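Local coordinates for enoyl-CoA hydratase/isomerase (Shewanella pealeana, PDB 4KPK), which probably acts on the acyl-CoA thioesters handled by crotonase-fold enzymes as a hydratase or isomerase, although its exact reaction is not established, at residues E163-C168 / F204-A209; D157-N162 / I214-N219; K94-G99 / T137-Q142. All blocks are in the same frame, centred on the assembly; numbering follows the deposited sequence.

Interaction 1 of 3, residues E163-C168 / F204-A209; sequences ERASFC and FDAQKA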
loop_
_atom_site.group_PDB
_atom_site.type_symbol
_atom_site.label_atom_id
_atom_site.label_comp_id
_atom_site.label_asym_id
_atom_site.label_seq_id
_atom_site.Cartn_x
_atom_site.Cartn_y
_atom_site.Cartn_z
ATOM N N GLU A 163 17.036 6.832 -17.511
ATOM C CA GLU A 163 17.466 5.458 -17.234
ATOM C C GLU A 163 18.616 5.372 -16.240
ATOM O O GLU A 163 18.740 4.379 -15.510
ATOM C CB GLU A 163 17.821 4.741 -18.556
ATOM C CG GLU A 163 16.639 3.997 -19.177
ATOM C CD GLU A 163 16.827 3.736 -20.659
ATOM O OE1 GLU A 163 17.823 3.082 -21.031
ATOM O OE2 GLU A 163 15.959 4.158 -21.461
ATOM N N ARG A 164 19.444 6.412 -16.209
ATOM C CA ARG A 164 20.563 6.520 -15.244
ATOM C C ARG A 164 20.135 6.991 -13.842
ATOM O O ARG A 164 21.010 7.075 -12.955
ATOM C CB ARG A 164 21.613 7.525 -15.723
ATOM C CG ARG A 164 22.628 6.975 -16.693
ATOM C CD ARG A 164 23.580 8.091 -17.115
ATOM N NE ARG A 164 24.631 7.615 -18.025
ATOM C CZ ARG A 164 25.687 6.885 -17.656
ATOM N NH1 ARG A 164 25.850 6.511 -16.387
ATOM N NH2 ARG A 164 26.597 6.522 -18.560
ATOM N N ALA A 165 18.840 7.327 -13.643
ATOM C CA ALA A 165 18.409 7.863 -12.309
ATOM C C ALA A 165 18.788 6.992 -11.134
ATOM O O ALA A 165 18.725 5.778 -11.177
ATOM C CB ALA A 165 16.936 8.138 -12.271
ATOM N N SER A 166 19.191 7.637 -10.066
ATOM C CA SER A 166 19.817 6.959 -8.971
ATOM C C SER A 166 19.140 7.399 -7.685
ATOM O O SER A 166 18.853 8.598 -7.534
ATOM C CB SER A 166 21.278 7.413 -8.928
ATOM O OG SER A 166 22.105 6.326 -8.811
ATOM N N PHE A 167 18.904 6.458 -6.757
ATOM C CA PHE A 167 18.236 6.775 -5.472
ATOM C C PHE A 167 18.902 6.050 -4.318
ATOM O O PHE A 167 19.469 4.969 -4.496
ATOM C CB PHE A 167 16.736 6.416 -5.518
ATOM C CG PHE A 167 16.062 6.931 -6.730
ATOM C CD1 PHE A 167 15.486 8.185 -6.743
ATOM C CD2 PHE A 167 16.076 6.169 -7.904
ATOM C CE1 PHE A 167 14.904 8.659 -7.914
ATOM C CE2 PHE A 167 15.498 6.622 -9.036
ATOM C CZ PHE A 167 14.934 7.880 -9.068
ATOM N N CYS A 168 18.775 6.628 -3.134
ATOM C CA CYS A 168 19.536 6.192 -1.980
ATOM C C CYS A 168 18.927 6.898 -0.771
ATOM O O CYS A 168 18.820 8.129 -0.763
ATOM C CB CYS A 168 21.010 6.644 -2.148
ATOM S SG CYS A 168 22.206 5.842 -1.097
ATOM N N PHE A 204 19.485 2.354 -5.288
ATOM C CA PHE A 204 18.577 1.654 -6.193
ATOM C C PHE A 204 18.381 2.430 -7.486
ATOM O O PHE A 204 18.726 3.616 -7.540
ATOM C CB PHE A 204 17.276 1.199 -5.529
ATOM C CG PHE A 204 16.394 2.304 -5.002
ATOM C CD1 PHE A 204 16.485 2.701 -3.685
ATOM C CD2 PHE A 204 15.384 2.818 -5.784
ATOM C CE1 PHE A 204 15.615 3.662 -3.162
ATOM C CE2 PHE A 204 14.531 3.802 -5.299
ATOM C CZ PHE A 204 14.645 4.225 -3.978
ATOM N N ASP A 205 17.990 1.710 -8.542
ATOM C CA ASP A 205 17.996 2.251 -9.880
ATOM C C ASP A 205 16.601 2.622 -10.362
ATOM O O ASP A 205 15.639 2.548 -9.624
ATOM C CB ASP A 205 18.776 1.336 -10.902
ATOM C CG ASP A 205 18.086 0.016 -11.233
ATOM O OD1 ASP A 205 16.879 -0.174 -11.002
ATOM O OD2 ASP A 205 18.786 -0.870 -11.756
ATOM N N ALA A 206 16.530 3.091 -11.601
ATOM C CA ALA A 206 15.347 3.626 -12.173
ATOM C C ALA A 206 14.268 2.564 -12.230
ATOM O O ALA A 206 13.102 2.833 -11.965
ATOM C CB ALA A 206 15.665 4.107 -13.600
ATOM N N GLN A 207 14.652 1.355 -12.630
ATOM C CA GLN A 207 13.669 0.324 -12.859
ATOM C C GLN A 207 13.032 -0.063 -11.525
ATOM O O GLN A 207 11.852 -0.294 -11.443
ATOM C CB GLN A 207 14.352 -0.890 -13.483
ATOM C CG GLN A 207 13.441 -2.076 -13.634
ATOM C CD GLN A 207 12.192 -1.765 -14.440
ATOM O OE1 GLN A 207 12.254 -1.053 -15.463
ATOM N NE2 GLN A 207 11.040 -2.298 -13.994
ATOM N N LYS A 208 13.845 -0.222 -10.510
ATOM C CA LYS A 208 13.334 -0.533 -9.161
ATOM C C LYS A 208 12.393 0.581 -8.634
ATOM O O LYS A 208 11.363 0.303 -8.044
ATOM C CB LYS A 208 14.548 -0.707 -8.234
ATOM C CG LYS A 208 14.280 -0.799 -6.739
ATOM C CD LYS A 208 13.321 -1.902 -6.388
ATOM C CE LYS A 208 13.851 -3.251 -6.748
ATOM N NZ LYS A 208 12.953 -4.229 -6.081
ATOM N N ALA A 209 12.777 1.832 -8.883
ATOM C CA ALA A 209 11.981 3.017 -8.614
ATOM C C ALA A 209 10.596 2.942 -9.224
ATOM O O ALA A 209 9.560 3.294 -8.591
ATOM C CB ALA A 209 12.703 4.264 -9.155
HETATM O O HOH W 1 19.234 3.787 -12.976
#
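A two-strand antiparallel sheet joins Phe167 to Phe204 as a hydrogen-bonded pair, each backbone N giving to the other's O: Phe167 N to Phe204 O at 3.0 Å, and Phe204 N to Phe167 O at 2.7 Å. Their side chains share one face of the sheet but do not stack ring on ring. CB of Phe167 lies over the face of the Phe204 ring, 3.5 Å from its centroid, in a CH-pi contact, and the two rings, 23° apart in plane, are slid past each other with little overlap. Phe204 reaches this place with chi1 at 63°, its CG lodged between backbone N and carbonyl carbon; Tyr197 also meets its ring. Within the crotonase-like fold this short pair leads directly into helix 206-212, whose N-cap is Asp205: its OD1 accepts from Lys208 N almost straight, at 3.1 Å. From the first turn of that helix, Ala209 CB comes to 3.7 Å from Phe167 CE2. Toward Ala165 the direct pairing stops and one water links the backbones, donating to Glu163 O and to Ala165 O (2.7 Å) while accepting from Ala206 N (3.1 Å). Beside that water, Ala206 CB rests 3.6 Å from Glu163 O.

Interaction 2 of 3, residues D157-N162 / I214-N219; sequences DIAIAN and IIHDIN
Ala159 O takes a short backbone bond from His216 N at 2.7 Å and a weak second one from Asp217 N, so two successive N-H groups converge on one carbonyl. Further along, Ala161 is held on both its polar atoms, its N giving to Asp217 O at 3.1 Å and its O accepting from Asn219 N at 3.0 Å; Ile218 CA adds a CA-H...O contact to the same carbonyl. This is the parallel pairing of strand 217-218 with strand 158-161, at the edge of the main sheet of the crotonase-like fold. On one face Ile160 and Asp217 lie side by side, CG2 of the first 3.9 Å from CB of the second; on the other, Ile215 CD1 packs 3.7 Å from Ala161 CB. With chi1 at -58°, His216 turns its imidazole back along the partner strand, where CD2 meets Ala159 N in the ring plane at a tight 3.1 Å. Outside, helix 206-212 backs Ile215 and helix 222-235 backs Ile160, while a weak hydrogen bond joins His216 NE2 and Arg192 NE of the second subunit. Asp157 forms salt bridges with Lys245 of its own chain and Arg195 of the second subunit, two positive charges that would probably favour its ionised form.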
loop_
_atom_site.group_PDB
_atom_site.type_symbol
_atom_site.label_atom_id
_atom_site.label_comp_id
_atom_site.label_asym_id
_atom_site.label_seq_id
_atom_site.Cartn_x
_atom_site.Cartn_y
_atom_site.Cartn_z
ATOM N N ASP A 157 2.775 14.726 -7.851
ATOM C CA ASP A 157 1.679 13.854 -8.263
ATOM C C ASP A 157 2.176 12.855 -9.383
ATOM O O ASP A 157 1.696 11.706 -9.448
ATOM C CB ASP A 157 0.500 14.688 -8.733
ATOM C CG ASP A 157 -0.097 15.580 -7.604
ATOM O OD1 ASP A 157 -0.340 15.079 -6.483
ATOM O OD2 ASP A 157 -0.326 16.801 -7.846
ATOM N N ILE A 158 3.088 13.331 -10.228
ATOM C CA ILE A 158 3.671 12.559 -11.351
ATOM C C ILE A 158 5.163 12.795 -11.344
ATOM O O ILE A 158 5.596 13.924 -11.207
ATOM C CB ILE A 158 3.107 12.913 -12.732
ATOM C CG1 ILE A 158 1.651 12.408 -12.877
ATOM C CG2 ILE A 158 3.871 12.205 -13.840
ATOM C CD1 ILE A 158 0.684 13.503 -13.138
ATOM N N ALA A 159 5.922 11.693 -11.447
ATOM C CA ALA A 159 7.371 11.695 -11.538
ATOM C C ALA A 159 7.869 10.765 -12.687
ATOM O O ALA A 159 7.440 9.569 -12.858
ATOM C CB ALA A 159 7.969 11.256 -10.218
ATOM N N ILE A 160 8.775 11.331 -13.474
ATOM C CA ILE A 160 9.397 10.638 -14.622
ATOM C C ILE A 160 10.881 10.788 -14.446
ATOM O O ILE A 160 11.346 11.872 -14.074
ATOM C CB ILE A 160 8.969 11.318 -15.925
ATOM C CG1 ILE A 160 7.469 11.470 -15.895
ATOM C CG2 ILE A 160 9.394 10.497 -17.148
ATOM C CD1 ILE A 160 6.925 12.390 -16.937
ATOM N N ALA A 161 11.603 9.703 -14.562
ATOM C CA ALA A 161 13.062 9.741 -14.444
ATOM C C ALA A 161 13.732 9.167 -15.738
ATOM O O ALA A 161 13.053 8.478 -16.475
ATOM C CB ALA A 161 13.521 8.969 -13.240
ATOM N N ASN A 162 15.017 9.499 -15.984
ATOM C CA ASN A 162 15.797 8.872 -17.088
ATOM C C ASN A 162 16.370 7.557 -16.612
ATOM O O ASN A 162 16.175 7.190 -15.452
ATOM C CB ASN A 162 16.878 9.796 -17.675
ATOM C CG ASN A 162 18.034 10.081 -16.730
ATOM O OD1 ASN A 162 18.146 9.560 -15.617
ATOM N ND2 ASN A 162 18.913 10.945 -17.188
ATOM N N ILE A 214 7.994 4.836 -6.929
ATOM C CA ILE A 214 8.644 6.133 -6.679
ATOM C C ILE A 214 8.517 7.018 -7.943
ATOM O O ILE A 214 8.301 8.253 -7.862
ATOM C CB ILE A 214 10.124 5.917 -6.244
ATOM C CG1 ILE A 214 10.206 5.342 -4.838
ATOM C CG2 ILE A 214 10.931 7.198 -6.367
ATOM C CD1 ILE A 214 9.668 6.287 -3.764
ATOM N N ILE A 215 8.621 6.371 -9.136
ATOM C CA ILE A 215 8.380 7.093 -10.366
ATOM C C ILE A 215 7.267 6.407 -11.085
ATOM O O ILE A 215 6.898 5.307 -10.703
ATOM C CB ILE A 215 9.631 7.250 -11.181
ATOM C CG1 ILE A 215 10.154 5.893 -11.760
ATOM C CG2 ILE A 215 10.667 7.989 -10.359
ATOM C CD1 ILE A 215 11.564 5.959 -12.268
ATOM N N HIS A 216 6.678 7.138 -12.030
ATOM C CA HIS A 216 5.567 6.677 -12.889
ATOM C C HIS A 216 6.031 6.257 -14.285
ATOM O O HIS A 216 5.371 5.466 -14.920
ATOM C CB HIS A 216 4.492 7.765 -13.000
ATOM C CG HIS A 216 3.932 8.171 -11.666
ATOM N ND1 HIS A 216 2.950 7.458 -11.021
ATOM C CD2 HIS A 216 4.263 9.178 -10.828
ATOM C CE1 HIS A 216 2.687 8.022 -9.851
ATOM N NE2 HIS A 216 3.499 9.050 -9.699
ATOM N N ASP A 217 7.175 6.740 -14.754
ATOM C CA ASP A 217 7.618 6.467 -16.158
ATOM C C ASP A 217 9.143 6.607 -16.220
ATOM O O ASP A 217 9.738 7.324 -15.405
ATOM C CB ASP A 217 6.986 7.483 -17.137
ATOM C CG ASP A 217 7.140 7.082 -18.648
ATOM O OD1 ASP A 217 7.032 5.881 -18.978
ATOM O OD2 ASP A 217 7.349 7.971 -19.530
ATOM N N ILE A 218 9.769 5.924 -17.170
ATOM C CA ILE A 218 11.181 6.037 -17.428
ATOM C C ILE A 218 11.364 6.445 -18.895
ATOM O O ILE A 218 10.850 5.784 -19.809
ATOM C CB ILE A 218 11.894 4.691 -17.219
ATOM C CG1 ILE A 218 11.798 4.155 -15.764
ATOM C CG2 ILE A 218 13.356 4.792 -17.635
ATOM C CD1 ILE A 218 12.455 2.784 -15.571
ATOM N N ASN A 219 12.116 7.511 -19.123
ATOM C CA ASN A 219 12.358 7.990 -20.464
ATOM C C ASN A 219 13.565 8.886 -20.440
ATOM O O ASN A 219 13.617 9.861 -19.667
ATOM C CB ASN A 219 11.135 8.783 -20.929
ATOM C CG ASN A 219 11.058 8.952 -22.452
ATOM O OD1 ASN A 219 12.054 8.907 -23.169
ATOM N ND2 ASN A 219 9.850 9.181 -22.935
HETATM O O HOH W 2 1.479 10.428 -7.382
#

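Interaction 3 of 3, residues K94-G99 / T137-Q142; sequences KNFSAG and TITLVQ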
loop_
_atom_site.group_PDB
_atom_site.type_symbol
_atom_site.label_atom_id
_atom_site.label_comp_id
_atom_site.label_asym_id
_atom_site.label_seq_id
_atom_site.Cartn_x
_atom_site.Cartn_y
_atom_site.Cartn_z
ATOM N N LYS A 94 23.602 17.268 -15.065
ATOM C CA LYS A 94 23.483 15.816 -15.196
ATOM C C LYS A 94 22.725 15.129 -14.044
ATOM O O LYS A 94 22.305 13.994 -14.193
ATOM C CB LYS A 94 24.884 15.190 -15.262
ATOM C CG LYS A 94 25.796 15.841 -16.272
ATOM C CD LYS A 94 25.479 15.367 -17.669
ATOM C CE LYS A 94 26.090 13.994 -17.891
ATOM N NZ LYS A 94 25.422 13.279 -19.016
ATOM N N ASN A 95 22.558 15.824 -12.914
ATOM C CA ASN A 95 22.035 15.255 -11.702
ATOM C C ASN A 95 20.950 16.151 -11.086
ATOM O O ASN A 95 21.100 17.346 -10.942
ATOM C CB ASN A 95 23.179 15.036 -10.689
ATOM C CG ASN A 95 24.203 13.985 -11.148
ATOM O OD1 ASN A 95 25.369 14.309 -11.337
ATOM N ND2 ASN A 95 23.766 12.746 -11.370
ATOM N N PHE A 96 19.886 15.522 -10.643
ATOM C CA PHE A 96 18.747 16.230 -10.110
ATOM C C PHE A 96 19.109 16.930 -8.732
ATOM O O PHE A 96 19.018 18.123 -8.639
ATOM C CB PHE A 96 17.550 15.254 -10.017
ATOM C CG PHE A 96 16.286 15.917 -9.529
ATOM C CD1 PHE A 96 15.416 16.520 -10.432
ATOM C CD2 PHE A 96 15.991 15.952 -8.149
ATOM C CE1 PHE A 96 14.258 17.147 -10.006
ATOM C CE2 PHE A 96 14.832 16.590 -7.697
ATOM C CZ PHE A 96 13.945 17.171 -8.628
ATOM N N SER A 97 19.578 16.181 -7.733
ATOM C CA SER A 97 20.279 16.746 -6.560
ATOM C C SER A 97 21.171 15.645 -6.050
ATOM O O SER A 97 20.709 14.511 -5.883
ATOM C CB SER A 97 19.287 17.180 -5.427
ATOM O OG SER A 97 19.994 17.625 -4.237
ATOM N N ALA A 98 22.449 15.918 -5.827
ATOM C CA ALA A 98 23.278 14.984 -5.069
ATOM C C ALA A 98 22.900 15.019 -3.561
ATOM O O ALA A 98 23.576 14.404 -2.769
ATOM C CB ALA A 98 24.767 15.280 -5.234
ATOM N N GLY A 99 21.813 15.689 -3.181
ATOM C CA GLY A 99 21.333 15.601 -1.811
ATOM C C GLY A 99 21.959 16.760 -1.087
ATOM O O GLY A 99 22.008 17.871 -1.615
ATOM N N THR A 137 1.277 18.634 -9.975
ATOM C CA THR A 137 2.726 18.777 -10.018
ATOM C C THR A 137 3.337 17.566 -10.763
ATOM O O THR A 137 2.933 16.463 -10.549
ATOM C CB THR A 137 3.294 18.856 -8.612
ATOM O OG1 THR A 137 2.878 17.695 -7.855
ATOM C CG2 THR A 137 2.759 20.098 -7.903
ATOM N N ILE A 138 4.325 17.820 -11.606
ATOM C CA ILE A 138 5.076 16.805 -12.393
ATOM C C ILE A 138 6.527 17.074 -12.058
ATOM O O ILE A 138 6.982 18.192 -12.247
ATOM C CB ILE A 138 4.884 17.008 -13.928
ATOM C CG1 ILE A 138 3.390 16.952 -14.233
ATOM C CG2 ILE A 138 5.603 15.896 -14.764
ATOM C CD1 ILE A 138 2.996 17.327 -15.596
ATOM N N THR A 139 7.234 16.070 -11.542
ATOM C CA THR A 139 8.691 16.122 -11.383
ATOM C C THR A 139 9.465 15.233 -12.431
ATOM O O THR A 139 9.161 14.063 -12.621
ATOM C CB THR A 139 9.058 15.783 -9.925
ATOM O OG1 THR A 139 8.420 16.758 -9.080
ATOM C CG2 THR A 139 10.569 15.825 -9.642
ATOM N N LEU A 140 10.466 15.836 -13.086
ATOM C CA LEU A 140 11.327 15.209 -14.101
ATOM C C LEU A 140 12.756 15.008 -13.568
ATOM O O LEU A 140 13.469 15.954 -13.315
ATOM C CB LEU A 140 11.395 16.094 -15.331
ATOM C CG LEU A 140 10.112 16.625 -15.979
ATOM C CD1 LEU A 140 10.440 17.426 -17.249
ATOM C CD2 LEU A 140 9.207 15.442 -16.274
ATOM N N VAL A 141 13.166 13.775 -13.366
ATOM C CA VAL A 141 14.366 13.481 -12.599
ATOM C C VAL A 141 15.443 12.822 -13.491
ATOM O O VAL A 141 15.191 11.763 -14.003
ATOM C CB VAL A 141 14.074 12.505 -11.443
ATOM C CG1 VAL A 141 15.338 12.209 -10.654
ATOM C CG2 VAL A 141 12.968 13.030 -10.514
ATOM N N GLN A 142 16.556 13.516 -13.726
ATOM C CA GLN A 142 17.734 12.994 -14.459
ATOM C C GLN A 142 18.817 12.649 -13.432
ATOM O O GLN A 142 18.923 13.313 -12.358
ATOM C CB GLN A 142 18.237 14.026 -15.516
ATOM C CG GLN A 142 19.176 15.145 -15.052
ATOM C CD GLN A 142 18.509 16.252 -14.176
ATOM O OE1 GLN A 142 17.389 16.114 -13.692
ATOM N NE2 GLN A 142 19.238 17.330 -13.950
#
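Phe96 projects from the loop 94-99 toward strand 137-141, its ring running back along the last residues of that strand. The backbone tether behind it is slight: Phe96 N gives a weak bond to Gln142 O, 3.0 Å long but bent to 124° at the hydrogen. CB starts the side chain against the same carbonyl, 3.3 Å from Gln142 O, with Val141 CG1 at 3.8 Å. Because chi1 is -177°, CG continues away from the backbone N and carries the ring past Val141, whose CG2 lies over one ring face, offset toward the rim. CD1 then meets Leu140 O at 3.5 Å, and the far end closes on Thr139, with CZ 3.8 Å from its CG2 methyl. Gln142 OE1 comes to the edge of the Phe96 ring, in its plane and 3.8 Å from Phe96 CD1, the amide turned 84° from the ring. Gln142 CG sits 3.4 Å from Lys94 O; beyond it a bend at chi2 turns the amide beside the loop, where NE2 bonds to Gly93 O. The loop itself is held by an ST turn, Ser97 OG accepting from Gly99 N, and by Ser97 OG bonding to Asn61 O. In crotonase relatives the residue directly after this loop's glycine gives a backbone N-H to the oxyanion hole, so the loop probably leads into that site here. The Phe96 side chain touches Ala149 of helix 148-155 and Ala91 of strand 86-91, while Ile153 of that helix touches Thr139 and Val141 along the strand.

How the interactions relate
Interactions 2 and 3 share the main sheet: strands 158-161 and 137-141 are neighbours, joined by probable backbone bonds from Thr139 N to Ile158 O and from Val141 N to Ile160 O. Interaction 1 adjoins interaction 2 along both of its segments, with strand 167-168 following 158-161 and helix 206-212 preceding 217-218. Interactions 1 and 3 are mostly buried and have an aromatic side chain at their centre, yet the first has two firm backbone bonds and the other a single weak one. Interaction 2, only partly buried, relies mainly on backbone pairing and is the one that reaches another subunit, through charged and polar groups.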